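Local coordinates for protein cysteine desulfurase (Elizabethkingia anophelis NUHP1, PDB 5VPR) that probably removes sulfur from L-cysteine, using a covalently bound pyridoxal 5'-phosphate cofactor, to leave L-alanine and pass the sulfur to a carrier, at residues Phe10-Gln13 / Glu14-Gln18; Asn106-Ala109 / Tyr110-Asp114; Ile401-Glu404 / Gly405-Ala409. All blocks are in the same frame, centred on the assembly; numbering follows the deposited sequence.

Contact 1 of 3, residues Phe10-Gln13 / Glu14-Gln18; sequences FDIQ and EIRSQ
Asp11 and Glu14 meet at the start of helix 12-17, where OD2 of Asp11 lies 3.3 Å from CB of Glu14 and the two side chains cross at about a right angle. Asp11 is the N-cap. With its CG anti to the backbone N (chi1 177°), the carboxylate folds over the first turn, and OD1 accepts from Gln13 N at 3.1 Å, the donor lying well above the carboxylate plane. The Asp11 carbonyl takes the N-H of Ile15 (N to O 3.0 Å), and CG1 of Ile15 packs 3.4 Å from that same Asp11 O. Ile15 is buried on this side, against helix 287-303.

The outer side, carrying Asp11, Gln13, Glu14 and Ser17, faces solvent. At its border a weak bond joins Gln18 NE2 to Glu14 OE1, while Gln18 OE1 takes Lys302 NZ of helix 287-303. Asp11 OD2 and Glu14 OE1 stay 5.9 Å apart, which probably limits their repulsion.

Phe10 and Ile15 both rest on Val303 of helix 287-303, while Ile12 touches His311 of helix 305-324. Arg16 reaches the C-terminal helix 396-413 through a salt bridge to Glu398, and also donates to the Tyr393 carbonyl.

Contact 2 of 3, residues Asn106-Ala109 / Tyr110-Asp114; sequences NLVA and YAMTD
Tyr110 brings CD1 of its ring within 3.2 Å of the carbonyl O of Asn106, one turn earlier in helix 101-111. Its CG is anti to its own carbonyl carbon (chi1 -83°), which swings the ring back toward Asn106. The two side chains run alongside each other in the same direction, amide and ring planes 31° apart, and Asn106 OD1 approaches Tyr110 CE1 at 3.8 Å. The other end of that amide, ND2, turns back to donate to the Thr102 carbonyl one turn earlier.

One face of the helix is apolar and buried. Val108 and Met112 lie side by side, CG1 of Val108 3.9 Å from CG of Met112. The methionine chain bends at both chi2 and chi3, and its CG also comes within 3.2 Å of the Val108 carbonyl O. This pair packs on the seven-stranded sheet, Val108 against Phe205 and Leu243 and Met112 against Phe203. Pro135 of helix 134-142 touches Asn106 and Ala109.

The carbonyls of Asn106, Leu107 and Val108 accept in turn from the N-H groups of Tyr110, Ala111 and Met112, as in a regular alpha-helix. Thr113, in a 3-10 segment, bonds instead three residues back: its N reaches the Tyr110 carbonyl O at 3.2 Å, and its OG1 donates to the same oxygen at 2.9 Å.

Both Thr113 donors reach the Tyr110 oxygen from the same face of its carbonyl plane. The carbonyl is therefore gripped twice, and the threonine hydroxyl, which is also bonded to Arg142, links this turn to helix 134-142.

Contact 3 of 3, residues Ile401-Glu404 / Gly405-Ala409; sequences ILTE and GVKKA
Leu402 and Val406 form the apolar pair on the buried face of the C-terminal helix 396-413, lying side by side with CD1 of Leu402 4.1 Å from CG2 of Val406. The same Val406 CG2 sits 3.4 Å from the carbonyl O of Leu402. Beyond the pair, Leu402 rests on Leu34 and on Ile364 of strand 364-365, and Val406 on Ile326.

A second pair is mixed in character. Thr403 and Lys407 point the same way, and the threonine methyl CG2 meets CE of Lys407 at 3.8 Å. Thr403 CG2 is anti to its backbone N, whereas OG1 lies beside that N and bonds to the Ile399 carbonyl. The methyl is thus the branch that faces the lysine, and the same side chain also touches Lys322 and Leu323 of helix 305-324.

Charge contributes one long salt bridge, with Glu404 OE2 3.8 Å from Lys407 NZ. The bent glutamate chain (chi2 -54°) and the extended lysine cross obliquely.

Backbone bonds tie the turns together. Gly405, Val406, Lys407 and Lys408 donate to the carbonyls four residues earlier, with the Lys407 N-H pointing almost straight at Thr403 O (174° at the hydrogen).

Lys407 therefore uses its length in two ways: its aliphatic carbons run past the Thr403 methyl, and its ammonium group ends near the Glu404 carboxylate. At that separation the attraction probably biases the position of the lysine tip without fixing it firmly.

How the contacts relate
The three contacts follow one another along the chain, on helices 12-17, 101-111 and 396-413, and none touches another. Contacts 1 and 3 are neighbours, their centres 25 Å apart and their nearest atoms about 8 Å apart. Helix 305-324 touches both, and Arg16 of contact 1 is bridged to Glu398 of the helix that carries contact 3, so the two ends of the chain meet in one region. Contact 2 lies across the chain's centre from both, its centre about 42 Å from that of contact 1 and about 46 Å from that of contact 3. The set thus samples a helix lying on the seven-stranded sheet and the region where both termini meet.

Contact 1 of 3, residues Phe10-Gln13 / Glu14-Gln18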
loop_
_atom_site.group_PDB
_atom_site.type_symbol
_atom_site.label_atom_id
_atom_site.label_comp_id
_atom_site.label_asym_id
_atom_site.label_seq_id
_atom_site.Cartn_x
_atom_site.Cartn_y
_atom_site.Cartn_z
ATOM N N PHE A 10 -13.230 -0.481 -20.622
ATOM C CA PHE A 10 -13.195 0.077 -19.270
ATOM C C PHE A 10 -14.405 0.991 -19.091
ATOM O O PHE A 10 -14.410 2.125 -19.579
ATOM C CB PHE A 10 -11.885 0.833 -19.045
ATOM C CG PHE A 10 -11.742 1.416 -17.668
ATOM C CD1 PHE A 10 -11.216 0.660 -16.630
ATOM C CD2 PHE A 10 -12.119 2.725 -17.410
ATOM C CE1 PHE A 10 -11.079 1.196 -15.360
ATOM C CE2 PHE A 10 -11.985 3.266 -16.143
ATOM C CZ PHE A 10 -11.465 2.500 -15.117
ATOM N N ASP A 11 -15.426 0.501 -18.385
ATOM C CA ASP A 11 -16.674 1.235 -18.163
ATOM C C ASP A 11 -16.700 1.697 -16.707
ATOM O O ASP A 11 -16.982 0.907 -15.801
ATOM C CB ASP A 11 -17.883 0.362 -18.503
ATOM C CG ASP A 11 -19.217 1.048 -18.219
ATOM O OD1 ASP A 11 -19.238 2.269 -17.951
ATOM O OD2 ASP A 11 -20.256 0.354 -18.266
ATOM N N ILE A 12 -16.430 2.987 -16.491
ATOM C CA ILE A 12 -16.371 3.521 -15.133
ATOM C C ILE A 12 -17.687 3.298 -14.398
ATOM O O ILE A 12 -17.699 3.071 -13.181
ATOM C CB ILE A 12 -15.979 5.011 -15.168
ATOM C CG1 ILE A 12 -15.890 5.581 -13.748
ATOM C CG2 ILE A 12 -16.956 5.819 -16.032
ATOM C CD1 ILE A 12 -14.853 4.904 -12.884
ATOM N N GLN A 13 -18.810 3.336 -15.117
ATOM C CA GLN A 13 -20.103 3.148 -14.468
ATOM C C GLN A 13 -20.317 1.693 -14.068
ATOM O O GLN A 13 -20.911 1.414 -13.022
ATOM C CB GLN A 13 -21.232 3.638 -15.381
ATOM C CG GLN A 13 -21.319 5.167 -15.501
ATOM C CD GLN A 13 -21.351 5.871 -14.142
ATOM O OE1 GLN A 13 -22.127 5.511 -13.257
ATOM N NE2 GLN A 13 -20.497 6.875 -13.975
ATOM N N GLU A 14 -19.853 0.749 -14.886
ATOM C CA GLU A 14 -19.929 -0.646 -14.470
ATOM C C GLU A 14 -19.066 -0.881 -13.238
ATOM O O GLU A 14 -19.457 -1.620 -12.326
ATOM C CB GLU A 14 -19.512 -1.560 -15.622
ATOM C CG GLU A 14 -19.938 -3.014 -15.454
ATOM C CD GLU A 14 -19.018 -3.803 -14.531
ATOM O OE1 GLU A 14 -17.867 -3.366 -14.312
ATOM O OE2 GLU A 14 -19.448 -4.861 -14.025
ATOM N N ILE A 15 -17.894 -0.240 -13.183
ATOM C CA ILE A 15 -17.014 -0.386 -12.024
ATOM C C ILE A 15 -17.696 0.144 -10.770
ATOM O O ILE A 15 -17.740 -0.531 -9.734
ATOM C CB ILE A 15 -15.675 0.336 -12.269
ATOM C CG1 ILE A 15 -14.899 -0.285 -13.437
ATOM C CG2 ILE A 15 -14.848 0.374 -10.990
ATOM C CD1 ILE A 15 -14.733 -1.761 -13.335
ATOM N N ARG A 16 -18.232 1.373 -10.843
ATOM C CA ARG A 16 -18.824 1.999 -9.662
ATOM C C ARG A 16 -20.039 1.227 -9.168
ATOM O O ARG A 16 -20.332 1.235 -7.966
ATOM C CB ARG A 16 -19.220 3.456 -9.959
ATOM C CG ARG A 16 -18.044 4.435 -10.032
ATOM C CD ARG A 16 -18.485 5.863 -10.349
ATOM N NE ARG A 16 -19.338 6.452 -9.311
ATOM C CZ ARG A 16 -18.888 7.071 -8.223
ATOM N NH1 ARG A 16 -17.581 7.188 -8.000
ATOM N NH2 ARG A 16 -19.750 7.571 -7.348
ATOM N N SER A 17 -20.766 0.567 -10.074
ATOM C CA SER A 17 -21.919 -0.224 -9.656
ATOM C C SER A 17 -21.529 -1.391 -8.752
ATOM O O SER A 17 -22.387 -1.927 -8.047
ATOM C CB SER A 17 -22.679 -0.731 -10.890
ATOM O OG SER A 17 -21.867 -1.584 -11.679
ATOM N N GLN A 18 -20.255 -1.789 -8.741
ATOM C CA GLN A 18 -19.826 -2.892 -7.889
ATOM C C GLN A 18 -19.542 -2.466 -6.452
ATOM O O GLN A 18 -19.309 -3.337 -5.609
ATOM C CB GLN A 18 -18.576 -3.565 -8.482
ATOM C CG GLN A 18 -18.775 -4.047 -9.927
ATOM C CD GLN A 18 -17.529 -4.684 -10.533
ATOM O OE1 GLN A 18 -16.856 -5.503 -9.900
ATOM N NE2 GLN A 18 -17.224 -4.313 -11.771
#

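Contact 2 of 3, residues Asn106-Ala109 / Tyr110-Asp114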
loop_
_atom_site.group_PDB
_atom_site.type_symbol
_atom_site.label_atom_id
_atom_site.label_comp_id
_atom_site.label_asym_id
_atom_site.label_seq_id
_atom_site.Cartn_x
_atom_site.Cartn_y
_atom_site.Cartn_z
ATOM N N ASN A 106 7.277 -6.176 11.134
ATOM C CA ASN A 106 7.716 -6.660 12.443
ATOM C C ASN A 106 8.216 -8.090 12.365
ATOM O O ASN A 106 9.157 -8.466 13.074
ATOM C CB ASN A 106 6.574 -6.560 13.459
ATOM C CG ASN A 106 6.511 -5.203 14.121
ATOM O OD1 ASN A 106 7.295 -4.903 15.021
ATOM N ND2 ASN A 106 5.583 -4.371 13.676
ATOM N N LEU A 107 7.578 -8.907 11.526
ATOM C CA LEU A 107 8.029 -10.276 11.317
ATOM C C LEU A 107 9.482 -10.302 10.853
ATOM O O LEU A 107 10.305 -11.050 11.393
ATOM C CB LEU A 107 7.114 -10.959 10.299
ATOM C CG LEU A 107 7.217 -12.456 9.975
ATOM C CD1 LEU A 107 6.000 -12.844 9.170
ATOM C CD2 LEU A 107 8.486 -12.849 9.209
ATOM N N VAL A 108 9.819 -9.497 9.842
ATOM C CA VAL A 108 11.199 -9.489 9.366
ATOM C C VAL A 108 12.114 -8.869 10.412
ATOM O O VAL A 108 13.198 -9.391 10.688
ATOM C CB VAL A 108 11.307 -8.763 8.012
ATOM C CG1 VAL A 108 12.786 -8.571 7.610
ATOM C CG2 VAL A 108 10.545 -9.535 6.928
ATOM N N ALA A 109 11.701 -7.752 11.015
ATOM C CA ALA A 109 12.600 -7.062 11.939
ATOM C C ALA A 109 12.982 -7.960 13.104
ATOM O O ALA A 109 14.143 -7.974 13.532
ATOM C CB ALA A 109 11.968 -5.766 12.453
ATOM N N TYR A 110 12.020 -8.727 13.623
ATOM C CA TYR A 110 12.319 -9.629 14.731
ATOM C C TYR A 110 13.162 -10.810 14.268
ATOM O O TYR A 110 14.095 -11.219 14.967
ATOM C CB TYR A 110 11.025 -10.121 15.388
ATOM C CG TYR A 110 10.424 -9.170 16.403
ATOM C CD1 TYR A 110 9.134 -8.668 16.240
ATOM C CD2 TYR A 110 11.139 -8.783 17.530
ATOM C CE1 TYR A 110 8.576 -7.802 17.174
ATOM C CE2 TYR A 110 10.590 -7.918 18.468
ATOM C CZ TYR A 110 9.309 -7.430 18.284
ATOM O OH TYR A 110 8.765 -6.571 19.213
ATOM N N ALA A 111 12.858 -11.372 13.093
ATOM C CA ALA A 111 13.617 -12.524 12.622
ATOM C C ALA A 111 15.049 -12.158 12.219
ATOM O O ALA A 111 15.919 -13.033 12.227
ATOM C CB ALA A 111 12.879 -13.197 11.462
ATOM N N MET A 112 15.325 -10.891 11.882
ATOM C CA MET A 112 16.694 -10.497 11.551
ATOM C C MET A 112 17.598 -10.437 12.775
ATOM O O MET A 112 18.824 -10.408 12.611
ATOM C CB MET A 112 16.738 -9.126 10.863
ATOM C CG MET A 112 16.185 -9.083 9.449
ATOM S SD MET A 112 17.186 -9.965 8.243
ATOM C CE MET A 112 18.757 -9.118 8.421
ATOM N N THR A 113 17.019 -10.401 13.983
ATOM C CA THR A 113 17.793 -10.134 15.195
ATOM C C THR A 113 19.051 -10.990 15.266
ATOM O O THR A 113 20.129 -10.496 15.624
ATOM C CB THR A 113 16.926 -10.364 16.442
ATOM O OG1 THR A 113 15.840 -9.426 16.460
ATOM C CG2 THR A 113 17.759 -10.193 17.722
ATOM N N ASP A 114 18.943 -12.267 14.890
ATOM C CA ASP A 114 20.071 -13.185 14.985
ATOM C C ASP A 114 21.121 -12.961 13.903
ATOM O O ASP A 114 22.273 -13.363 14.093
ATOM C CB ASP A 114 19.578 -14.635 14.929
ATOM C CG ASP A 114 19.130 -15.160 16.290
ATOM O OD1 ASP A 114 19.331 -14.455 17.305
ATOM O OD2 ASP A 114 18.579 -16.282 16.343
#

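Contact 3 of 3, residues Ile401-Glu404 / Gly405-Ala409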
loop_
_atom_site.group_PDB
_atom_site.type_symbol
_atom_site.label_atom_id
_atom_site.label_comp_id
_atom_site.label_asym_id
_atom_site.label_seq_id
_atom_site.Cartn_x
_atom_site.Cartn_y
_atom_site.Cartn_z
ATOM N N ILE A 401 -16.131 18.316 -8.370
ATOM C CA ILE A 401 -16.780 18.582 -7.089
ATOM C C ILE A 401 -15.743 18.963 -6.043
ATOM O O ILE A 401 -15.959 19.873 -5.231
ATOM C CB ILE A 401 -17.612 17.359 -6.657
ATOM C CG1 ILE A 401 -18.807 17.178 -7.594
ATOM C CG2 ILE A 401 -18.072 17.488 -5.208
ATOM C CD1 ILE A 401 -19.635 15.966 -7.273
ATOM N N LEU A 402 -14.594 18.282 -6.059
ATOM C CA LEU A 402 -13.494 18.617 -5.159
ATOM C C LEU A 402 -12.984 20.027 -5.420
ATOM O O LEU A 402 -12.815 20.826 -4.493
ATOM C CB LEU A 402 -12.356 17.601 -5.335
ATOM C CG LEU A 402 -11.032 17.983 -4.685
ATOM C CD1 LEU A 402 -11.187 17.942 -3.179
ATOM C CD2 LEU A 402 -9.908 17.065 -5.127
ATOM N N THR A 403 -12.722 20.346 -6.688
ATOM C CA THR A 403 -12.148 21.643 -7.020
ATOM C C THR A 403 -13.097 22.785 -6.664
ATOM O O THR A 403 -12.672 23.793 -6.088
ATOM C CB THR A 403 -11.773 21.679 -8.502
ATOM O OG1 THR A 403 -10.800 20.652 -8.765
ATOM C CG2 THR A 403 -11.177 23.021 -8.859
ATOM N N GLU A 404 -14.385 22.649 -6.994
ATOM C CA GLU A 404 -15.339 23.682 -6.595
ATOM C C GLU A 404 -15.458 23.762 -5.083
ATOM O O GLU A 404 -15.643 24.855 -4.530
ATOM C CB GLU A 404 -16.712 23.424 -7.223
ATOM C CG GLU A 404 -16.707 23.525 -8.737
ATOM C CD GLU A 404 -16.136 24.854 -9.229
ATOM O OE1 GLU A 404 -16.781 25.902 -8.991
ATOM O OE2 GLU A 404 -15.038 24.850 -9.839
ATOM N N GLY A 405 -15.340 22.619 -4.398
ATOM C CA GLY A 405 -15.365 22.629 -2.943
ATOM C C GLY A 405 -14.184 23.369 -2.346
ATOM O O GLY A 405 -14.325 24.081 -1.346
ATOM N N VAL A 406 -13.003 23.221 -2.954
ATOM C CA VAL A 406 -11.816 23.884 -2.424
ATOM C C VAL A 406 -11.916 25.393 -2.622
ATOM O O VAL A 406 -11.595 26.175 -1.718
ATOM C CB VAL A 406 -10.544 23.293 -3.064
ATOM C CG1 VAL A 406 -9.356 24.201 -2.824
ATOM C CG2 VAL A 406 -10.269 21.898 -2.502
ATOM N N LYS A 407 -12.364 25.828 -3.804
ATOM C CA LYS A 407 -12.614 27.250 -4.029
ATOM C C LYS A 407 -13.609 27.805 -3.016
ATOM O O LYS A 407 -13.405 28.895 -2.468
ATOM C CB LYS A 407 -13.131 27.478 -5.450
ATOM C CG LYS A 407 -12.141 27.091 -6.531
ATOM C CD LYS A 407 -12.705 27.297 -7.929
ATOM C CE LYS A 407 -11.753 26.730 -8.984
ATOM N NZ LYS A 407 -12.092 27.213 -10.352
ATOM N N LYS A 408 -14.690 27.066 -2.750
ATOM C CA LYS A 408 -15.691 27.550 -1.799
ATOM C C LYS A 408 -15.104 27.654 -0.398
ATOM O O LYS A 408 -15.365 28.628 0.319
ATOM C CB LYS A 408 -16.919 26.634 -1.816
ATOM C CG LYS A 408 -17.948 26.915 -0.739
ATOM C CD LYS A 408 -19.195 26.053 -0.925
ATOM C CE LYS A 408 -20.189 26.266 0.220
ATOM N NZ LYS A 408 -21.499 25.563 0.043
ATOM N N ALA A 409 -14.277 26.675 -0.010
ATOM C CA ALA A 409 -13.652 26.688 1.309
ATOM C C ALA A 409 -12.795 27.932 1.508
ATOM O O ALA A 409 -12.867 28.594 2.549
ATOM C CB ALA A 409 -12.811 25.426 1.495
#